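Local coordinates for protein trans-2-enoyl-CoA reductase [NADH] (Treponema denticola ATCC 35405, PDB 4GGO) that catalyses the NADH-dependent reduction of the carbon-carbon double bond of crotonyl-CoA, giving butyryl-CoA, in bacterial fatty acid synthesis, at residues A[8-11]-A[16-19]; A[65-70]-A[114-119]; A[70-75]-A[101-106]; A[84-89]-A[95-100]. All coordinates share one frame; numbering follows the deposited sequence.

Interaction 1: residues A[8-11]-A[16-19]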
loop_
_atom_site.group_PDB
_atom_site.type_symbol
_atom_site.label_atom_id
_atom_site.label_comp_id
_atom_site.label_asym_id
_atom_site.label_seq_id
_atom_site.Cartn_x
_atom_site.Cartn_y
_atom_site.Cartn_z
ATOM N N LYS A 8 -14.686 -20.056 2.436
ATOM C CA LYS A 8 -15.162 -18.975 3.285
ATOM C C LYS A 8 -13.964 -18.382 4.027
ATOM O O LYS A 8 -12.923 -19.027 4.129
ATOM C CB LYS A 8 -16.206 -19.507 4.269
ATOM C CG LYS A 8 -17.516 -19.942 3.618
ATOM C CD LYS A 8 -18.183 -18.776 2.901
ATOM C CE LYS A 8 -19.686 -18.982 2.745
ATOM N NZ LYS A 8 -20.045 -19.872 1.606
ATOM N N PRO A 9 -14.095 -17.142 4.530
ATOM C CA PRO A 9 -12.960 -16.535 5.237
ATOM C C PRO A 9 -12.593 -17.277 6.520
ATOM O O PRO A 9 -13.472 -17.680 7.282
ATOM C CB PRO A 9 -13.465 -15.125 5.566
ATOM C CG PRO A 9 -14.950 -15.225 5.517
ATOM C CD PRO A 9 -15.237 -16.217 4.435
ATOM N N MET A 10 -11.295 -17.458 6.742
ATOM C CA MET A 10 -10.801 -18.083 7.963
ATOM C C MET A 10 -9.851 -17.138 8.689
ATOM O O MET A 10 -8.673 -17.046 8.347
ATOM C CB MET A 10 -10.082 -19.393 7.648
ATOM C CG MET A 10 -9.555 -20.110 8.881
ATOM S SD MET A 10 -8.187 -21.227 8.520
ATOM C CE MET A 10 -7.892 -21.934 10.141
ATOM N N VAL A 11 -10.366 -16.439 9.694
ATOM C CA VAL A 11 -9.568 -15.458 10.420
ATOM C C VAL A 11 -9.088 -15.988 11.770
ATOM O O VAL A 11 -9.893 -16.302 12.647
ATOM C CB VAL A 11 -10.352 -14.151 10.643
ATOM C CG1 VAL A 11 -9.477 -13.124 11.342
ATOM C CG2 VAL A 11 -10.862 -13.609 9.317
ATOM N N CYS A 16 -6.599 -12.942 8.242
ATOM C CA CYS A 16 -7.287 -13.842 7.323
ATOM C C CYS A 16 -6.274 -14.784 6.687
ATOM O O CYS A 16 -5.406 -14.356 5.928
ATOM C CB CYS A 16 -8.034 -13.058 6.245
ATOM S SG CYS A 16 -9.039 -14.091 5.154
ATOM N N LEU A 17 -6.392 -16.070 7.001
ATOM C CA LEU A 17 -5.387 -17.049 6.599
ATOM C C LEU A 17 -5.479 -17.455 5.131
ATOM O O LEU A 17 -4.458 -17.608 4.463
ATOM C CB LEU A 17 -5.461 -18.290 7.493
ATOM C CG LEU A 17 -5.270 -18.041 8.992
ATOM C CD1 LEU A 17 -5.170 -19.364 9.757
ATOM C CD2 LEU A 17 -4.057 -17.150 9.250
ATOM N N ASN A 18 -6.698 -17.628 4.633
ATOM C CA ASN A 18 -6.899 -18.089 3.262
ATOM C C ASN A 18 -7.287 -16.976 2.289
ATOM O O ASN A 18 -7.298 -15.799 2.646
ATOM C CB ASN A 18 -7.938 -19.212 3.226
ATOM C CG ASN A 18 -9.264 -18.796 3.827
ATOM O OD1 ASN A 18 -9.333 -17.854 4.615
ATOM N ND2 ASN A 18 -10.327 -19.502 3.461
ATOM N N ALA A 19 -7.601 -17.358 1.055
ATOM C CA ALA A 19 -7.969 -16.391 0.028
ATOM C C ALA A 19 -8.879 -17.014 -1.025
ATOM O O ALA A 19 -8.776 -18.204 -1.324
ATOM C CB ALA A 19 -6.723 -15.810 -0.623
#
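A small beta hairpin near the N-terminus, made by strands 11-12 and 15-16, sets Val11 against Cys16 as an antiparallel non-hydrogen-bonded pair, with CA of Val11 4.2 Å from CA of Cys16. Just beyond this pair a backbone hydrogen bond follows, Leu17 N donating to Met10 O at 2.8 Å. From there the pairing is carried on by a side chain: the Asn18 carboxamide mimics a peptide group, offering one donor and one acceptor to the other chain segment. It faces the two peptide groups that flank Pro9. Its ND2 donates to Lys8 O over 2.7 Å in an almost straight bond (167°), with the acceptor close to the amide plane. Its OD1 receives Met10 N at 2.9 Å, a more bent approach at 143°. Asn18 reaches both because CG sits between its own backbone N and carbonyl carbon (chi1 57°), which turns the amide toward residues 8-10. Two bonds therefore fix the rotation of the amide, while Asn18 O is held by Asn382 ND2.

Val11 and Cys16 share the face turned toward the C-terminal part of the chain, where Val11 meets Phe378 of helix 371-380 and Cys16 meets Phe384. Beyond the paired residues, the exposed side chains of Met10 and Leu17 meet, crossing at a slant. The extended Met10 chain lays SD 3.8 Å from Leu17 CD1, and its terminal CE touches the same methyl. Between Val11 and Cys16 the touch is looser, Val11 CG2 lying 4.2 Å from Cys16 CB.

Interaction 2: residues A[65-70]-A[114-119]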
loop_
_atom_site.group_PDB
_atom_site.type_symbol
_atom_site.label_atom_id
_atom_site.label_comp_id
_atom_site.label_asym_id
_atom_site.label_seq_id
_atom_site.Cartn_x
_atom_site.Cartn_y
_atom_site.Cartn_z
ATOM N N ALA A 65 -2.541 -0.895 -6.836
ATOM C CA ALA A 65 -3.261 0.221 -7.438
ATOM C C ALA A 65 -2.334 1.076 -8.297
ATOM O O ALA A 65 -2.755 1.648 -9.302
ATOM C CB ALA A 65 -3.928 1.067 -6.361
ATOM N N SER A 66 -1.068 1.150 -7.897
ATOM C CA SER A 66 -0.068 1.913 -8.634
ATOM C C SER A 66 0.252 1.263 -9.975
ATOM O O SER A 66 0.440 1.949 -10.979
ATOM C CB SER A 66 1.209 2.064 -7.806
ATOM O OG SER A 66 0.937 2.681 -6.560
ATOM N N ARG A 67 0.315 -0.065 -9.984
ATOM C CA ARG A 67 0.598 -0.795 -11.211
ATOM C C ARG A 67 -0.602 -0.727 -12.147
ATOM O O ARG A 67 -0.454 -0.507 -13.349
ATOM C CB ARG A 67 0.959 -2.251 -10.907
ATOM C CG ARG A 67 1.764 -2.921 -12.009
ATOM C CD ARG A 67 2.008 -4.395 -11.723
ATOM N NE ARG A 67 2.799 -5.019 -12.781
ATOM C CZ ARG A 67 3.089 -6.316 -12.839
ATOM N NH1 ARG A 67 2.649 -7.141 -11.898
ATOM N NH2 ARG A 67 3.816 -6.786 -13.842
ATOM N N ILE A 68 -1.794 -0.903 -11.583
ATOM C CA ILE A 68 -3.034 -0.841 -12.351
ATOM C C ILE A 68 -3.254 0.540 -12.974
ATOM O O ILE A 68 -3.638 0.649 -14.139
ATOM C CB ILE A 68 -4.249 -1.229 -11.481
ATOM C CG1 ILE A 68 -4.194 -2.718 -11.130
ATOM C CG2 ILE A 68 -5.555 -0.902 -12.189
ATOM C CD1 ILE A 68 -5.335 -3.181 -10.254
ATOM N N THR A 69 -3.004 1.591 -12.196
ATOM C CA THR A 69 -3.160 2.954 -12.693
ATOM C C THR A 69 -2.182 3.243 -13.832
ATOM O O THR A 69 -2.552 3.833 -14.848
ATOM C CB THR A 69 -2.968 4.001 -11.574
ATOM O OG1 THR A 69 -3.918 3.767 -10.527
ATOM C CG2 THR A 69 -3.165 5.411 -12.119
ATOM N N ALA A 70 -0.935 2.818 -13.660
ATOM C CA ALA A 70 0.087 3.026 -14.680
ATOM C C ALA A 70 -0.235 2.254 -15.954
ATOM O O ALA A 70 -0.143 2.793 -17.055
ATOM C CB ALA A 70 1.459 2.628 -14.152
ATOM N N SER A 114 3.895 -6.761 -19.519
ATOM C CA SER A 114 3.820 -6.915 -18.073
ATOM C C SER A 114 4.585 -8.144 -17.604
ATOM O O SER A 114 4.267 -9.271 -17.985
ATOM C CB SER A 114 2.363 -7.000 -17.617
ATOM O OG SER A 114 2.281 -7.156 -16.212
ATOM N N VAL A 115 5.600 -7.916 -16.777
ATOM C CA VAL A 115 6.379 -9.003 -16.200
ATOM C C VAL A 115 6.388 -8.897 -14.680
ATOM O O VAL A 115 6.681 -7.840 -14.123
ATOM C CB VAL A 115 7.826 -9.008 -16.730
ATOM C CG1 VAL A 115 8.698 -9.943 -15.903
ATOM C CG2 VAL A 115 7.847 -9.406 -18.198
ATOM N N THR A 116 6.055 -9.999 -14.016
ATOM C CA THR A 116 6.053 -10.040 -12.560
ATOM C C THR A 116 7.178 -10.930 -12.045
ATOM O O THR A 116 7.271 -12.102 -12.411
ATOM C CB THR A 116 4.712 -10.558 -12.013
ATOM O OG1 THR A 116 3.644 -9.741 -12.509
ATOM C CG2 THR A 116 4.706 -10.525 -10.491
ATOM N N ILE A 117 8.035 -10.363 -11.204
ATOM C CA ILE A 117 9.108 -11.127 -10.581
ATOM C C ILE A 117 8.754 -11.459 -9.136
ATOM O O ILE A 117 8.606 -10.567 -8.300
ATOM C CB ILE A 117 10.448 -10.372 -10.633
ATOM C CG1 ILE A 117 10.879 -10.168 -12.087
ATOM C CG2 ILE A 117 11.519 -11.132 -9.864
ATOM C CD1 ILE A 117 12.225 -9.503 -12.240
ATOM N N ASP A 118 8.611 -12.750 -8.853
ATOM C CA ASP A 118 8.208 -13.209 -7.532
ATOM C C ASP A 118 9.428 -13.582 -6.695
ATOM O O ASP A 118 10.203 -14.461 -7.071
ATOM C CB ASP A 118 7.259 -14.404 -7.655
ATOM C CG ASP A 118 6.429 -14.626 -6.402
ATOM O OD1 ASP A 118 6.920 -14.334 -5.292
ATOM O OD2 ASP A 118 5.277 -15.094 -6.531
ATOM N N GLY A 119 9.591 -12.910 -5.561
ATOM C CA GLY A 119 10.711 -13.170 -4.676
ATOM C C GLY A 119 10.948 -12.047 -3.685
ATOM O O GLY A 119 10.239 -11.040 -3.688
#
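Arg67 on helix 65-70 reaches Thr116 on strand 114-118 across an almost antiparallel pair of elements, whose axes stand 12.1 Å apart at 165°. Both belong to the Rossmann fold: helix 61-74 is the crossover between parallel strands 52-56 and 77-82, and strand 114-118 is the outermost strand beyond them. The backbones are too far apart for direct contact, so one long side chain makes the connection. Arg67 has CG anti to its own N (chi1 -158°) and an extended chain as far as NE, which carries the guanidinium to the strand.

There the group meets Thr116 end-on, with both terminal nitrogens directed at one oxygen. NH1 lies 2.9 Å from Thr116 OG1 in a fairly straight bond (161°), and NH2 is 3.2 Å from the same atom with a more bent geometry. The hydroxyl oxygen lies at the edge of the guanidinium, close to its plane. Asp104 of helix 95-110 completes the polar cluster: its OD2 bonds Thr116 OG1 and its OD1 bonds Ser114 OG. Thr116 OG1 thus accepts from the arginine while also bonded to the carboxylate, which links the two indirectly. Outside the two segments, Thr78 OG1 accepts from NE and helps fix the rotation of the guanidinium. Ser114 OG comes within 2.8 Å of Arg67 NH2, but at an angle too poor for a hydrogen bond.

Interaction 3: residues A[70-75]-A[101-106]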
loop_
_atom_site.group_PDB
_atom_site.type_symbol
_atom_site.label_atom_id
_atom_site.label_comp_id
_atom_site.label_asym_id
_atom_site.label_seq_id
_atom_site.Cartn_x
_atom_site.Cartn_y
_atom_site.Cartn_z
ATOM N N ALA A 70 -0.935 2.818 -13.660
ATOM C CA ALA A 70 0.087 3.026 -14.680
ATOM C C ALA A 70 -0.235 2.254 -15.954
ATOM O O ALA A 70 -0.143 2.793 -17.055
ATOM C CB ALA A 70 1.459 2.628 -14.152
ATOM N N ALA A 71 -0.623 0.994 -15.794
ATOM C CA ALA A 71 -0.865 0.119 -16.937
ATOM C C ALA A 71 -2.187 0.407 -17.644
ATOM O O ALA A 71 -2.215 0.617 -18.853
ATOM C CB ALA A 71 -0.796 -1.345 -16.510
ATOM N N PHE A 72 -3.282 0.418 -16.891
ATOM C CA PHE A 72 -4.604 0.506 -17.503
ATOM C C PHE A 72 -5.150 1.927 -17.596
ATOM O O PHE A 72 -6.199 2.158 -18.196
ATOM C CB PHE A 72 -5.589 -0.411 -16.777
ATOM C CG PHE A 72 -5.200 -1.859 -16.824
ATOM C CD1 PHE A 72 -5.440 -2.618 -17.958
ATOM C CD2 PHE A 72 -4.580 -2.460 -15.741
ATOM C CE1 PHE A 72 -5.077 -3.950 -18.005
ATOM C CE2 PHE A 72 -4.217 -3.792 -15.784
ATOM C CZ PHE A 72 -4.465 -4.538 -16.918
ATOM N N GLY A 73 -4.432 2.877 -17.008
ATOM C CA GLY A 73 -4.810 4.274 -17.105
ATOM C C GLY A 73 -3.947 5.018 -18.104
ATOM O O GLY A 73 -4.422 5.908 -18.811
ATOM N N TYR A 74 -2.674 4.645 -18.174
ATOM C CA TYR A 74 -1.721 5.360 -19.015
ATOM C C TYR A 74 -1.103 4.493 -20.112
ATOM O O TYR A 74 -0.439 5.006 -21.012
ATOM C CB TYR A 74 -0.631 6.006 -18.154
ATOM C CG TYR A 74 -1.144 7.134 -17.285
ATOM C CD1 TYR A 74 -1.193 8.438 -17.764
ATOM C CD2 TYR A 74 -1.588 6.895 -15.991
ATOM C CE1 TYR A 74 -1.664 9.473 -16.978
ATOM C CE2 TYR A 74 -2.062 7.923 -15.196
ATOM C CZ TYR A 74 -2.098 9.210 -15.695
ATOM O OH TYR A 74 -2.566 10.237 -14.910
ATOM N N GLY A 75 -1.328 3.185 -20.036
ATOM C CA GLY A 75 -0.833 2.269 -21.051
ATOM C C GLY A 75 0.634 1.926 -20.876
ATOM O O GLY A 75 1.288 1.466 -21.812
ATOM N N LEU A 101 -1.708 -12.880 -10.907
ATOM C CA LEU A 101 -2.203 -13.690 -12.014
ATOM C C LEU A 101 -3.302 -12.949 -12.762
ATOM O O LEU A 101 -3.331 -12.936 -13.992
ATOM C CB LEU A 101 -2.732 -15.034 -11.511
ATOM C CG LEU A 101 -1.728 -15.992 -10.868
ATOM C CD1 LEU A 101 -2.407 -17.306 -10.515
ATOM C CD2 LEU A 101 -0.533 -16.226 -11.779
ATOM N N ALA A 102 -4.204 -12.329 -12.006
ATOM C CA ALA A 102 -5.298 -11.562 -12.585
ATOM C C ALA A 102 -4.774 -10.365 -13.369
ATOM O O ALA A 102 -5.241 -10.085 -14.472
ATOM C CB ALA A 102 -6.260 -11.108 -11.500
ATOM N N PHE A 103 -3.795 -9.670 -12.799
ATOM C CA PHE A 103 -3.213 -8.500 -13.449
ATOM C C PHE A 103 -2.559 -8.858 -14.777
ATOM O O PHE A 103 -2.876 -8.270 -15.811
ATOM C CB PHE A 103 -2.189 -7.816 -12.538
ATOM C CG PHE A 103 -1.587 -6.574 -13.135
ATOM C CD1 PHE A 103 -0.442 -6.646 -13.918
ATOM C CD2 PHE A 103 -2.169 -5.336 -12.922
ATOM C CE1 PHE A 103 0.105 -5.507 -14.475
ATOM C CE2 PHE A 103 -1.623 -4.193 -13.474
ATOM C CZ PHE A 103 -0.486 -4.278 -14.253
ATOM N N ASP A 104 -1.636 -9.815 -14.739
ATOM C CA ASP A 104 -0.890 -10.215 -15.929
ATOM C C ASP A 104 -1.809 -10.734 -17.030
ATOM O O ASP A 104 -1.574 -10.492 -18.212
ATOM C CB ASP A 104 0.168 -11.264 -15.577
ATOM C CG ASP A 104 1.327 -10.680 -14.793
ATOM O OD1 ASP A 104 1.586 -9.465 -14.926
ATOM O OD2 ASP A 104 1.984 -11.436 -14.047
ATOM N N GLU A 105 -2.858 -11.445 -16.630
ATOM C CA GLU A 105 -3.844 -11.950 -17.577
ATOM C C GLU A 105 -4.592 -10.798 -18.240
ATOM O O GLU A 105 -4.838 -10.815 -19.447
ATOM C CB GLU A 105 -4.821 -12.894 -16.873
ATOM C CG GLU A 105 -5.857 -13.523 -17.786
ATOM C CD GLU A 105 -6.467 -14.777 -17.187
ATOM O OE1 GLU A 105 -5.731 -15.536 -16.522
ATOM O OE2 GLU A 105 -7.680 -15.003 -17.380
ATOM N N ALA A 106 -4.946 -9.794 -17.443
ATOM C CA ALA A 106 -5.636 -8.617 -17.958
ATOM C C ALA A 106 -4.712 -7.789 -18.844
ATOM O O ALA A 106 -5.126 -7.290 -19.891
ATOM C CB ALA A 106 -6.174 -7.773 -16.813
#
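Aromatic contact comes first: Phe72 and Phe103 form an offset edge-to-face pair, the rim of Phe72 directed at the face of Phe103. Their centroids are 5.4 Å apart and the ring planes stand at 76°. The closest carbons are the two CE2 atoms, Phe72 CE2 lying 3.5 Å from Phe103 CE2, and the two side chains come from opposite helices and overlap alongside one another. Phe103 leaves its helix at an angle to the contact, yet with CG anti to the backbone N (chi1 -178°) its ring extends into the gap between the helices.

Aliphatic contacts flank the pair. Ala71 CB touches the far tip of one ring, 3.7 Å from Phe103 CZ, and Ala106 CB meets the other at Phe72 CZ, also 3.7 Å away. Each ring thus touches a small residue of the opposite helix, so that large and small side chains complement one another across the interface. The purely apolar chemistry suits a site where all four residues are buried.

In the fold, the segments of helices 61-74 and 95-110 run in the same general direction, their axes 11.8 Å apart, a distance that the two rings span. Helix 21-38 lies alongside both, its Ile32 touching Phe72 and Ala106. Phe103 also packs on Arg67 and Ile68 one turn back along helix 61-74, and Ala71 meets Leu112 in the loop leading to strand 114-118.

Interaction 4: residues A[84-89]-A[95-100]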
loop_
_atom_site.group_PDB
_atom_site.type_symbol
_atom_site.label_atom_id
_atom_site.label_comp_id
_atom_site.label_asym_id
_atom_site.label_seq_id
_atom_site.Cartn_x
_atom_site.Cartn_y
_atom_site.Cartn_z
ATOM N N GLU A 84 5.373 -13.736 -2.959
ATOM C CA GLU A 84 4.155 -14.509 -2.750
ATOM C C GLU A 84 4.437 -15.980 -2.483
ATOM O O GLU A 84 5.560 -16.454 -2.648
ATOM C CB GLU A 84 3.242 -14.393 -3.972
ATOM C CG GLU A 84 2.984 -12.971 -4.419
ATOM C CD GLU A 84 2.337 -12.137 -3.339
ATOM O OE1 GLU A 84 1.487 -12.677 -2.600
ATOM O OE2 GLU A 84 2.683 -10.943 -3.225
ATOM N N LYS A 85 3.398 -16.693 -2.062
ATOM C CA LYS A 85 3.431 -18.146 -2.000
ATOM C C LYS A 85 2.473 -18.676 -3.058
ATOM O O LYS A 85 1.288 -18.344 -3.049
ATOM C CB LYS A 85 3.030 -18.642 -0.607
ATOM C CG LYS A 85 4.100 -18.420 0.454
ATOM C CD LYS A 85 3.663 -18.921 1.825
ATOM C CE LYS A 85 2.823 -17.887 2.560
ATOM N NZ LYS A 85 2.446 -18.345 3.927
ATOM N N ALA A 86 2.994 -19.481 -3.981
ATOM C CA ALA A 86 2.197 -20.002 -5.089
ATOM C C ALA A 86 1.035 -20.858 -4.595
ATOM O O ALA A 86 1.106 -21.466 -3.527
ATOM C CB ALA A 86 3.072 -20.787 -6.057
ATOM N N GLY A 87 -0.032 -20.900 -5.385
ATOM C CA GLY A 87 -1.262 -21.556 -4.987
ATOM C C GLY A 87 -1.171 -23.047 -4.724
ATOM O O GLY A 87 -1.389 -23.481 -3.595
ATOM N N SER A 88 -0.841 -23.811 -5.767
ATOM C CA SER A 88 -0.900 -25.281 -5.766
ATOM C C SER A 88 -2.334 -25.810 -5.877
ATOM O O SER A 88 -3.296 -25.084 -5.634
ATOM C CB SER A 88 -0.164 -25.905 -4.571
ATOM O OG SER A 88 -0.839 -27.059 -4.102
ATOM N N GLU A 89 -2.457 -27.080 -6.250
ATOM C CA GLU A 89 -3.751 -27.681 -6.573
ATOM C C GLU A 89 -4.723 -27.745 -5.394
ATOM O O GLU A 89 -5.928 -27.556 -5.567
ATOM C CB GLU A 89 -3.546 -29.081 -7.164
ATOM C CG GLU A 89 -4.833 -29.833 -7.472
ATOM C CD GLU A 89 -4.581 -31.190 -8.100
ATOM O OE1 GLU A 89 -3.667 -31.295 -8.946
ATOM O OE2 GLU A 89 -5.293 -32.153 -7.746
ATOM N N PRO A 95 -3.046 -14.030 -1.241
ATOM C CA PRO A 95 -3.936 -13.243 -2.105
ATOM C C PRO A 95 -3.181 -12.488 -3.197
ATOM O O PRO A 95 -3.703 -12.319 -4.300
ATOM C CB PRO A 95 -4.606 -12.261 -1.130
ATOM C CG PRO A 95 -3.801 -12.334 0.138
ATOM C CD PRO A 95 -3.249 -13.720 0.183
ATOM N N GLY A 96 -1.959 -12.060 -2.895
ATOM C CA GLY A 96 -1.145 -11.345 -3.859
ATOM C C GLY A 96 -0.778 -12.182 -5.072
ATOM O O GLY A 96 -0.576 -11.650 -6.163
ATOM N N TRP A 97 -0.689 -13.495 -4.879
ATOM C CA TRP A 97 -0.383 -14.412 -5.971
ATOM C C TRP A 97 -1.514 -14.396 -6.991
ATOM O O TRP A 97 -1.278 -14.253 -8.189
ATOM C CB TRP A 97 -0.167 -15.832 -5.437
ATOM C CG TRP A 97 0.368 -16.799 -6.455
ATOM C CD1 TRP A 97 1.630 -16.830 -6.971
ATOM C CD2 TRP A 97 -0.341 -17.887 -7.065
ATOM N NE1 TRP A 97 1.750 -17.863 -7.870
ATOM C CE2 TRP A 97 0.554 -18.526 -7.946
ATOM C CE3 TRP A 97 -1.646 -18.378 -6.955
ATOM C CZ2 TRP A 97 0.186 -19.632 -8.711
ATOM C CZ3 TRP A 97 -2.009 -19.475 -7.717
ATOM C CH2 TRP A 97 -1.096 -20.090 -8.583
ATOM N N TYR A 98 -2.743 -14.534 -6.504
ATOM C CA TYR A 98 -3.918 -14.503 -7.366
ATOM C C TYR A 98 -4.083 -13.135 -8.023
ATOM O O TYR A 98 -4.444 -13.042 -9.199
ATOM C CB TYR A 98 -5.176 -14.879 -6.578
ATOM C CG TYR A 98 -5.106 -16.260 -5.962
ATOM C CD1 TYR A 98 -5.271 -17.398 -6.742
ATOM C CD2 TYR A 98 -4.872 -16.426 -4.603
ATOM C CE1 TYR A 98 -5.206 -18.663 -6.187
ATOM C CE2 TYR A 98 -4.806 -17.688 -4.038
ATOM C CZ TYR A 98 -4.973 -18.802 -4.835
ATOM O OH TYR A 98 -4.909 -20.059 -4.280
ATOM N N ASN A 99 -3.811 -12.078 -7.261
ATOM C CA ASN A 99 -3.850 -10.718 -7.788
ATOM C C ASN A 99 -2.894 -10.534 -8.964
ATOM O O ASN A 99 -3.267 -9.968 -9.991
ATOM C CB ASN A 99 -3.529 -9.697 -6.693
ATOM C CG ASN A 99 -4.645 -9.561 -5.675
ATOM O OD1 ASN A 99 -5.773 -9.994 -5.908
ATOM N ND2 ASN A 99 -4.337 -8.942 -4.541
ATOM N N ASN A 100 -1.664 -11.016 -8.806
ATOM C CA ASN A 100 -0.671 -10.941 -9.875
ATOM C C ASN A 100 -1.093 -11.720 -11.117
ATOM O O ASN A 100 -0.856 -11.280 -12.243
ATOM C CB ASN A 100 0.695 -11.439 -9.392
ATOM C CG ASN A 100 1.364 -10.473 -8.438
ATOM O OD1 ASN A 100 1.011 -9.296 -8.375
ATOM N ND2 ASN A 100 2.346 -10.966 -7.690
HETATM O O HOH W 1 -0.473 -11.271 -0.456
#
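Trp97 and Glu84 account for most of the surface buried here, with the backbone at Gly87 next. The loop after strand 77-82 passes over one face of the Trp97 indole. Ala86 CA lies 3.5 Å from the centroid of the five-membered ring and only 10° off its normal, a well-formed CH-pi contact. Gly87 continues the path over the six-membered ring, its CA 3.9 Å from that centroid in a second CH-pi contact, while its N comes 3.4 Å from Trp97 CZ3. Having no side chain, Gly87 can approach this closely; a CB there would point at the indole. Trp97 meets the loop because CG is anti to its backbone N (chi1 -171°), which swings the indole out from the helix; Ala86 CB adds a touch at NE1.

Glu84 turns the other way, toward the helix start. A bend at chi2 (-59°) folds its carboxylate back over Gly96, with OE1 3.2 Å from Gly96 CA. A water bridges the remaining gap, donating to Glu84 OE1 at 3.2 Å and accepting from Gly96 N at 3.0 Å. Thr94 OG1 also bonds OE1, and Ser59 OG bonds OE2, so both oxygens have partners. Proximity to the N-terminal turn of helix 95-110 probably favours the negative charge. Glu84 CG brushes Asn100 ND2, whose own hydrogen bond goes to Ser82 OG.

Glu84 binds NAD(+) and is important in discriminating NADH from NADPH. An acidic residue just past the second strand of the parallel sheet is a classic feature of many NAD-preferring Rossmann folds.

The four contacts show how chemistry follows position in one Rossmann-fold enzyme. Interaction 3 is the buried core, wholly apolar, and interaction 2, sharing Ala70 and helix 61-74 with it, is a polar junction at the sheet edge; Asp104, carried by the 101-106 segment, connects the two. Interactions 3 and 4 both use helix 95-110, the former midway along, the latter at its start, where an aromatic face and a water-bridged carboxylate border the cofactor site. Glu84 N also bonds Asp118 OD1 of strand 114-118, tying interaction 4 to interaction 2. Interaction 1 is the most exposed, a hairpin relying on backbone and amide bonds, and touches interaction 4 where Ala19 packs on Pro95.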